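Type II restriction enzyme NgoMIV (Neisseria gonorrhoeae, PDB 1FIU) recognises the double-stranded DNA sequence 5'-GCCGGC-3' as a homotetramer and cleaves it after the first G in a magnesium-dependent reaction. Local coordinates at residues Q78-K83 against D279-L284. Numbering follows the deposited sequence.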
# COMPACT_ATOMS: atom_id res chain seq x y z
N GLN I 78 21.10 8.66 -21.37
CA GLN I 78 21.71 9.98 -21.36
C GLN I 78 21.74 10.59 -22.77
O GLN I 78 21.30 11.72 -22.99
CB GLN I 78 23.12 9.89 -20.81
CG GLN I 78 23.82 11.23 -20.61
CD GLN I 78 25.25 11.06 -20.13
OE1 GLN I 78 26.05 10.38 -20.77
NE2 GLN I 78 25.57 11.66 -18.98
N SER I 79 22.23 9.82 -23.73
CA SER I 79 22.35 10.31 -25.09
C SER I 79 21.03 10.61 -25.79
O SER I 79 20.88 11.64 -26.46
CB SER I 79 23.18 9.31 -25.91
OG SER I 79 23.59 9.89 -27.13
N ALA I 80 20.05 9.72 -25.66
CA ALA I 80 18.77 9.94 -26.32
C ALA I 80 17.92 11.04 -25.64
O ALA I 80 17.31 11.87 -26.32
CB ALA I 80 17.98 8.61 -26.39
N PHE I 81 17.91 11.05 -24.30
CA PHE I 81 17.11 12.04 -23.59
C PHE I 81 17.61 13.46 -23.82
O PHE I 81 16.82 14.42 -23.84
CB PHE I 81 17.10 11.71 -22.08
CG PHE I 81 16.10 12.51 -21.29
CD1 PHE I 81 14.74 12.45 -21.60
CD2 PHE I 81 16.51 13.30 -20.23
CE1 PHE I 81 13.80 13.19 -20.87
CE2 PHE I 81 15.59 14.03 -19.49
CZ PHE I 81 14.24 13.98 -19.80
N GLU I 82 18.92 13.57 -24.02
CA GLU I 82 19.54 14.86 -24.28
C GLU I 82 18.94 15.53 -25.52
O GLU I 82 18.91 16.76 -25.61
CB GLU I 82 21.05 14.69 -24.47
CG GLU I 82 21.79 16.00 -24.67
CD GLU I 82 23.30 15.83 -24.73
OE1 GLU I 82 23.78 14.68 -24.89
OE2 GLU I 82 24.02 16.85 -24.63
N LYS I 83 18.42 14.73 -26.46
CA LYS I 83 17.84 15.26 -27.69
C LYS I 83 16.38 15.72 -27.54
O LYS I 83 15.77 16.22 -28.49
CB LYS I 83 17.95 14.22 -28.82
CG LYS I 83 19.40 13.82 -29.06
CD LYS I 83 19.57 12.83 -30.19
CE LYS I 83 21.07 12.56 -30.44
NZ LYS I 83 21.81 13.81 -30.82
N ASP I 279 11.55 3.38 -26.50
CA ASP I 279 10.39 4.13 -26.01
C ASP I 279 10.74 4.86 -24.72
O ASP I 279 10.07 5.84 -24.33
CB ASP I 279 9.25 3.16 -25.72
CG ASP I 279 8.68 2.56 -26.98
OD1 ASP I 279 8.26 3.36 -27.83
OD2 ASP I 279 8.66 1.31 -27.12
N LEU I 280 11.80 4.41 -24.06
CA LEU I 280 12.14 4.98 -22.76
C LEU I 280 12.48 6.47 -22.72
O LEU I 280 11.92 7.21 -21.89
CB LEU I 280 13.25 4.16 -22.08
CG LEU I 280 13.62 4.64 -20.67
CD1 LEU I 280 12.37 4.72 -19.78
CD2 LEU I 280 14.66 3.71 -20.07
N PRO I 281 13.39 6.94 -23.60
CA PRO I 281 13.71 8.38 -23.55
C PRO I 281 12.48 9.27 -23.69
O PRO I 281 12.30 10.21 -22.92
CB PRO I 281 14.68 8.55 -24.72
CG PRO I 281 15.34 7.20 -24.83
CD PRO I 281 14.18 6.25 -24.63
N LEU I 282 11.60 8.95 -24.65
CA LEU I 282 10.38 9.75 -24.82
C LEU I 282 9.43 9.59 -23.63
O LEU I 282 8.75 10.55 -23.24
CB LEU I 282 9.66 9.36 -26.12
CG LEU I 282 10.03 10.20 -27.35
CD1 LEU I 282 9.49 9.52 -28.61
CD2 LEU I 282 9.47 11.63 -27.21
N ASP I 283 9.35 8.39 -23.03
CA ASP I 283 8.47 8.22 -21.88
C ASP I 283 9.00 9.03 -20.67
O ASP I 283 8.23 9.43 -19.81
CB ASP I 283 8.32 6.74 -21.52
CG ASP I 283 7.26 6.05 -22.37
OD1 ASP I 283 6.59 6.75 -23.16
OD2 ASP I 283 7.09 4.83 -22.23
N LEU I 284 10.31 9.29 -20.63
CA LEU I 284 10.87 10.11 -19.55
C LEU I 284 10.59 11.60 -19.80
O LEU I 284 10.90 12.45 -18.96
CB LEU I 284 12.38 9.89 -19.48
CG LEU I 284 12.86 8.52 -18.97
CD1 LEU I 284 14.37 8.47 -19.04
CD2 LEU I 284 12.39 8.26 -17.54
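Phe81 reaches across to the short helix 280-283 with the CD1-CE1 bond of its ring, Phe81 CD1 lying 3.6 Å from the carbonyl O of Pro281. That oxygen sits at the ring edge, close to the ring plane, where an aromatic C-H can face a carbonyl, although no hydrogen bond crosses the contact. Phe81 CE1 lies 3.6 Å from Leu284 O and 3.9 Å from Leu284 CB, distances which show that the leucine meets the ring through CB and its carbonyl group. The side chains of Phe81 and Leu284 cross at about a right angle. A chi1 of -169° puts Phe81 CG opposite the backbone N and carries the ring past Pro281 to Leu284.

Ala80 makes the second point of contact: its CB meets Pro281 CG at 3.4 Å, tighter than usual for two carbons, and Pro281 CB at 3.7 Å. The CA atoms of Phe81 and Pro281 are 5.0 Å apart, so the backbones come close here; the small side chain of Ala80 is consistent with this. Beyond the pair, Phe5 of helix 4-18 touches Ala80, and Trp92 forms an edge-to-face pair with Phe81.

All four touching residues are buried. The arrangement is a largely apolar contact, in which the aromatic ring also meets two carbonyl oxygens, joining the C-terminal part of helix 62-81 to the short helical turn after strand 274-276 of the mixed sheet in this PDDEXK-clan nuclease.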